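Local coordinates for protein Emp47p (form2) (Saccharomyces cerevisiae, PDB 2A6Z) that is a cargo receptor with a Ca2+-independent carbohydrate recognition domain, involved in glycoprotein secretion and needed for Emp46 to leave the endoplasmic reticulum, at residues 8-12 and 53-57; 62-67 and 216-222. The contacts are given in a common frame with arbitrary orientation. Numbering follows the deposited sequence.

Contact 1. Residues 8-12 and 53-57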
loop_
_atom_site.group_PDB
_atom_site.type_symbol
_atom_site.label_atom_id
_atom_site.label_comp_id
_atom_site.label_asym_id
_atom_site.label_seq_id
_atom_site.Cartn_x
_atom_site.Cartn_y
_atom_site.Cartn_z
ATOM N N SER A 8 10.138 14.295 -1.384
ATOM C CA SER A 8 10.944 13.933 -0.244
ATOM C C SER A 8 11.740 12.697 -0.569
ATOM O O SER A 8 11.185 11.577 -0.508
ATOM C CB SER A 8 10.060 13.641 0.984
ATOM O OG SER A 8 10.903 13.070 1.980
ATOM N N SER A 9 13.012 12.868 -0.894
ATOM C CA SER A 9 13.824 11.712 -1.273
ATOM C C SER A 9 13.899 10.721 -0.150
ATOM O O SER A 9 13.961 9.513 -0.436
ATOM C CB SER A 9 15.190 12.325 -1.612
ATOM O OG SER A 9 16.078 11.266 -1.760
ATOM N N ASP A 10 13.946 11.185 1.086
ATOM C CA ASP A 10 14.129 10.289 2.205
ATOM C C ASP A 10 13.036 9.258 2.326
ATOM O O ASP A 10 13.266 8.139 2.864
ATOM C CB ASP A 10 14.166 11.083 3.538
ATOM C CG ASP A 10 15.436 11.937 3.610
ATOM O OD1 ASP A 10 16.409 11.725 2.866
ATOM O OD2 ASP A 10 15.386 12.824 4.451
ATOM N N TYR A 11 11.819 9.582 1.841
ATOM C CA TYR A 11 10.661 8.678 1.978
ATOM C C TYR A 11 10.197 8.144 0.649
ATOM O O TYR A 11 9.078 7.642 0.543
ATOM C CB TYR A 11 9.549 9.397 2.764
ATOM C CG TYR A 11 9.982 9.695 4.172
ATOM C CD1 TYR A 11 10.107 8.732 5.132
ATOM C CD2 TYR A 11 10.385 10.972 4.538
ATOM C CE1 TYR A 11 10.521 8.969 6.399
ATOM C CE2 TYR A 11 10.812 11.248 5.842
ATOM C CZ TYR A 11 10.870 10.254 6.773
ATOM O OH TYR A 11 11.322 10.498 8.060
ATOM N N SER A 12 11.015 8.244 -0.395
ATOM C CA SER A 12 10.702 7.809 -1.725
ATOM C C SER A 12 11.518 6.586 -2.132
ATOM O O SER A 12 12.565 6.291 -1.578
ATOM C CB SER A 12 10.861 8.923 -2.778
ATOM O OG SER A 12 9.998 10.004 -2.486
ATOM N N LEU A 53 9.800 1.420 4.532
ATOM C CA LEU A 53 10.845 2.400 4.828
ATOM C C LEU A 53 11.497 2.045 6.167
ATOM O O LEU A 53 10.831 1.694 7.139
ATOM C CB LEU A 53 10.261 3.822 4.842
ATOM C CG LEU A 53 10.120 4.352 3.392
ATOM C CD1 LEU A 53 8.972 5.336 3.257
ATOM C CD2 LEU A 53 11.424 4.984 2.923
ATOM N N LYS A 54 12.856 2.187 6.189
ATOM C CA LYS A 54 13.563 1.937 7.443
ATOM C C LYS A 54 13.342 2.961 8.539
ATOM O O LYS A 54 13.465 2.618 9.731
ATOM C CB LYS A 54 15.071 1.869 7.133
ATOM C CG LYS A 54 15.460 0.618 6.398
ATOM C CD LYS A 54 16.969 0.628 6.193
ATOM C CE LYS A 54 17.496 -0.485 5.314
ATOM N NZ LYS A 54 18.996 -0.262 5.145
ATOM N N GLN A 55 13.043 4.205 8.186
ATOM C CA GLN A 55 12.843 5.284 9.163
ATOM C C GLN A 55 11.386 5.678 9.184
ATOM O O GLN A 55 10.694 5.728 8.130
ATOM C CB GLN A 55 13.746 6.444 8.811
ATOM C CG GLN A 55 15.237 6.157 8.727
ATOM C CD GLN A 55 15.946 5.278 9.713
ATOM O OE1 GLN A 55 16.769 4.357 9.447
ATOM N NE2 GLN A 55 15.681 5.496 10.996
ATOM N N GLY A 56 10.934 6.045 10.390
ATOM C CA GLY A 56 9.591 6.570 10.482
ATOM C C GLY A 56 9.487 7.973 9.892
ATOM O O GLY A 56 10.468 8.659 9.799
ATOM N N PHE A 57 8.242 8.337 9.560
ATOM C CA PHE A 57 7.858 9.641 9.063
ATOM C C PHE A 57 7.104 10.350 10.175
ATOM O O PHE A 57 6.089 9.846 10.667
ATOM C CB PHE A 57 7.002 9.470 7.799
ATOM C CG PHE A 57 6.244 10.734 7.412
ATOM C CD1 PHE A 57 6.856 11.873 6.952
ATOM C CD2 PHE A 57 4.849 10.785 7.580
ATOM C CE1 PHE A 57 6.104 13.016 6.632
ATOM C CE2 PHE A 57 4.084 11.877 7.226
ATOM C CZ PHE A 57 4.718 13.002 6.782
#

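Contact 2. Residues 62-67 and 216-222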
loop_
_atom_site.group_PDB
_atom_site.type_symbol
_atom_site.label_atom_id
_atom_site.label_comp_id
_atom_site.label_asym_id
_atom_site.label_seq_id
_atom_site.Cartn_x
_atom_site.Cartn_y
_atom_site.Cartn_z
ATOM N N SER A 62 0.754 18.339 5.688
ATOM C CA SER A 62 0.163 17.618 4.554
ATOM C C SER A 62 1.204 16.826 3.797
ATOM O O SER A 62 2.393 17.178 3.720
ATOM C CB SER A 62 -0.478 18.651 3.630
ATOM O OG SER A 62 -1.439 19.377 4.368
ATOM N N PHE A 63 0.726 15.739 3.129
ATOM C CA PHE A 63 1.659 14.908 2.367
ATOM C C PHE A 63 0.883 14.167 1.280
ATOM O O PHE A 63 -0.314 14.055 1.291
ATOM C CB PHE A 63 2.385 13.893 3.302
ATOM C CG PHE A 63 1.505 12.813 3.867
ATOM C CD1 PHE A 63 1.379 11.586 3.204
ATOM C CD2 PHE A 63 0.807 13.015 5.028
ATOM C CE1 PHE A 63 0.558 10.623 3.698
ATOM C CE2 PHE A 63 -0.045 12.029 5.545
ATOM C CZ PHE A 63 -0.188 10.835 4.865
ATOM N N THR A 64 1.712 13.602 0.370
ATOM C CA THR A 64 1.238 12.773 -0.719
ATOM C C THR A 64 2.127 11.520 -0.769
ATOM O O THR A 64 3.372 11.620 -0.652
ATOM C CB THR A 64 1.404 13.477 -2.048
ATOM O OG1 THR A 64 0.660 14.695 -2.030
ATOM C CG2 THR A 64 0.909 12.664 -3.224
ATOM N N MET A 65 1.516 10.357 -0.989
ATOM C CA MET A 65 2.209 9.122 -1.293
ATOM C C MET A 65 1.686 8.597 -2.624
ATOM O O MET A 65 0.466 8.375 -2.746
ATOM C CB MET A 65 1.963 8.100 -0.229
ATOM C CG MET A 65 2.315 8.296 1.218
ATOM S SD MET A 65 1.817 7.180 2.563
ATOM C CE MET A 65 0.033 7.237 2.368
ATOM N N GLU A 66 2.564 8.344 -3.600
ATOM C CA GLU A 66 2.171 7.779 -4.887
ATOM C C GLU A 66 2.859 6.454 -5.061
ATOM O O GLU A 66 4.108 6.388 -5.138
ATOM C CB GLU A 66 2.547 8.711 -6.031
ATOM C CG GLU A 66 1.849 10.039 -6.011
ATOM C CD GLU A 66 2.179 11.023 -7.061
ATOM O OE1 GLU A 66 3.066 10.733 -7.906
ATOM O OE2 GLU A 66 1.560 12.102 -7.090
ATOM N N TRP A 67 2.082 5.390 -5.173
ATOM C CA TRP A 67 2.614 4.015 -5.404
ATOM C C TRP A 67 2.330 3.614 -6.821
ATOM O O TRP A 67 1.181 3.682 -7.275
ATOM C CB TRP A 67 1.903 3.054 -4.447
ATOM C CG TRP A 67 2.292 3.093 -3.030
ATOM C CD1 TRP A 67 1.657 3.699 -1.997
ATOM C CD2 TRP A 67 3.457 2.448 -2.437
ATOM N NE1 TRP A 67 2.340 3.491 -0.809
ATOM C CE2 TRP A 67 3.428 2.714 -1.066
ATOM C CE3 TRP A 67 4.481 1.651 -2.999
ATOM C CZ2 TRP A 67 4.418 2.219 -0.186
ATOM C CZ3 TRP A 67 5.449 1.183 -2.094
ATOM C CH2 TRP A 67 5.397 1.477 -0.743
ATOM N N MET A 216 7.841 4.481 -5.821
ATOM C CA MET A 216 6.982 5.151 -4.851
ATOM C C MET A 216 7.561 6.546 -4.668
ATOM O O MET A 216 8.763 6.708 -4.524
ATOM C CB MET A 216 6.933 4.376 -3.519
ATOM C CG MET A 216 6.028 4.944 -2.417
ATOM S SD MET A 216 7.116 6.036 -1.451
ATOM C CE MET A 216 5.932 6.715 -0.280
ATOM N N GLN A 217 6.698 7.551 -4.676
ATOM C CA GLN A 217 7.141 8.896 -4.458
ATOM C C GLN A 217 6.359 9.497 -3.308
ATOM O O GLN A 217 5.126 9.386 -3.231
ATOM C CB GLN A 217 7.001 9.756 -5.712
ATOM C CG GLN A 217 8.062 9.208 -6.684
ATOM C CD GLN A 217 8.212 10.135 -7.873
ATOM O OE1 GLN A 217 9.310 10.670 -8.109
ATOM N NE2 GLN A 217 7.120 10.327 -8.608
ATOM N N PHE A 218 7.073 10.150 -2.405
ATOM C CA PHE A 218 6.507 10.850 -1.270
ATOM C C PHE A 218 6.741 12.332 -1.459
ATOM O O PHE A 218 7.888 12.712 -1.770
ATOM C CB PHE A 218 7.198 10.329 0.016
ATOM C CG PHE A 218 6.465 10.766 1.269
ATOM C CD1 PHE A 218 5.562 9.902 1.871
ATOM C CD2 PHE A 218 6.642 12.000 1.834
ATOM C CE1 PHE A 218 4.864 10.259 3.014
ATOM C CE2 PHE A 218 5.966 12.363 3.013
ATOM C CZ PHE A 218 5.067 11.481 3.590
ATOM N N PHE A 219 5.721 13.137 -1.264
ATOM C CA PHE A 219 5.841 14.604 -1.344
ATOM C C PHE A 219 5.348 15.230 -0.072
ATOM O O PHE A 219 4.365 14.800 0.542
ATOM C CB PHE A 219 5.027 15.183 -2.525
ATOM C CG PHE A 219 5.331 14.558 -3.867
ATOM C CD1 PHE A 219 6.151 15.210 -4.773
ATOM C CD2 PHE A 219 4.795 13.337 -4.244
ATOM C CE1 PHE A 219 6.470 14.671 -6.025
ATOM C CE2 PHE A 219 5.119 12.789 -5.473
ATOM C CZ PHE A 219 5.950 13.415 -6.409
ATOM N N ASN A 220 5.986 16.339 0.288
ATOM C CA ASN A 220 5.310 17.263 1.178
ATOM C C ASN A 220 4.188 17.968 0.417
ATOM O O ASN A 220 4.307 18.307 -0.783
ATOM C CB ASN A 220 6.404 18.152 1.741
ATOM C CG ASN A 220 7.324 17.338 2.635
ATOM O OD1 ASN A 220 6.933 16.600 3.560
ATOM N ND2 ASN A 220 8.642 17.350 2.439
ATOM N N GLY A 221 3.093 18.263 1.006
ATOM C CA GLY A 221 1.959 18.945 0.377
ATOM C C GLY A 221 1.165 17.970 -0.460
ATOM O O GLY A 221 1.399 16.740 -0.433
ATOM N N VAL A 222 0.212 18.546 -1.194
ATOM C CA VAL A 222 -0.700 17.802 -2.097
ATOM C C VAL A 222 -0.805 18.477 -3.468
ATOM O O VAL A 222 -1.428 17.860 -4.357
ATOM C CB VAL A 222 -2.106 17.649 -1.468
ATOM C CG1 VAL A 222 -1.973 17.018 -0.070
ATOM C CG2 VAL A 222 -2.869 18.958 -1.440
ATOM O OXT VAL A 222 -0.277 19.586 -3.575
HETATM O O HOH W 1 4.626 16.414 5.355
HETATM O O HOH W 2 4.775 8.882 -8.729
#

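Contact 1. Residues 8-12 and 53-57
Tyr11 makes most of this contact. Its chi1 is in the m well, and the ring runs from the turn at 8-12 across to residues 53-57. The phenol ends on the backbone: Tyr11 OH donates a hydrogen bond of 2.7 Å to Gly56 O. The edge of the same ring passes the backbone of Gln55, with Tyr11 CE1 3.7 Å from Gln55 O. The Gln55 side chain starts toward the turn, but its amide end leads away.

Phe57 covers one face of the tyrosine. With chi1 of Phe57 in t, Phe57 CB sits over the ring in a CH-pi contact, 4.2 Å from the Tyr11 centroid. The phenylalanine ring then turns an edge to that face. This T-shaped pair has centroids 5.6 Å apart and planes at 77°.

Leu53 fills the space near the base of the tyrosine. Leu53 CD1 lies 4.0 Å from Tyr11 CD1 and 3.6 Å from Tyr11 O. Leu53 CD2 lies 3.7 Å from Asp10 O. Tyr11 O is buried here without a hydrogen-bond partner.

The turn has bonds of its own. Tyr11 N binds Ser8 O at 3.1 Å, and Ser12 N binds Ser9 O at 3.2 Å. Ser12 has chi1 in m, and Ser12 OG donates to Ser8 O at 2.8 Å. Asn25 ND2 bonds to both Asp10 O and Ser12 O.

The arrangement belongs to the beta sandwich of the legume-like lectin family: one tyrosine pins an N-terminal loop onto strand 48-58, its phenol reaching the break in that strand, near an outer edge of the sheet.

Contact 2. Residues 62-67 and 216-222
Strands 63-67 and 216-220 are antiparallel neighbours, with axes 4.6 Å apart and an angle of 169°.

Backbone hydrogen bonds come first. Thr64 and Phe219 form a hydrogen-bonded pair: Thr64 N to Phe219 O and Phe219 N to Thr64 O, both 2.9 Å. Glu66 and Gln217 repeat this, with Glu66 N to Gln217 O at 2.8 Å and Gln217 N to Glu66 O at 2.9 Å. Past the strand end, Gly221 N donates to Ser62 O at 3.0 Å. Gly221 has a positive phi, which favours glycine.

Side-chain polar links lie on the face of Thr64 and Glu66. Thr64 OG1 donates to Gly221 O at 2.7 Å. A water bridges Glu66 OE1 (2.7 Å) and Gln217 NE2 (2.8 Å). Glu66 OE2 forms a salt bridge with Arg160 and a hydrogen bond with Ser2.

Apolar contacts fill the other face. Met216 CG lies over the Trp67 six-membered ring, 3.5 Å from its centroid. Met216 SD lies 4.9 Å from the same centroid, a Met-aromatic contact. Met65 CG meets Phe218 CD1 at 3.7 Å. The rings of Phe63 and Phe218 are nearly parallel but slid apart, with Phe63 CB 3.6 Å from Phe218 CZ.

The chemistry implies two unlike faces: Phe63, Met65, Trp67, Met216 and Phe218 make the apolar inner one, while the other is mixed, Thr64, Glu66 and Gln217 with the Phe219 ring among them.

Overall arrangement
The centres of contacts 1 and 2 are about 11 Å apart, and the two touch directly. The loop at 8-12 lies beside strand 210-220. Ser8 N is 2.8 Å from Phe218 O and Ser12 OG is 2.9 Å from Phe218 N, both probable hydrogen bonds. Tyr11 O packs at 3.2 Å from Met216 SD. Phe57 of contact 1 meets Phe63 and Phe218 of contact 2 edge-to-face. Strands 48-58 and 63-72 follow each other in the chain but belong to different sheets. The N-terminal loop and this aromatic cluster therefore join the two sheets of the lectin sandwich.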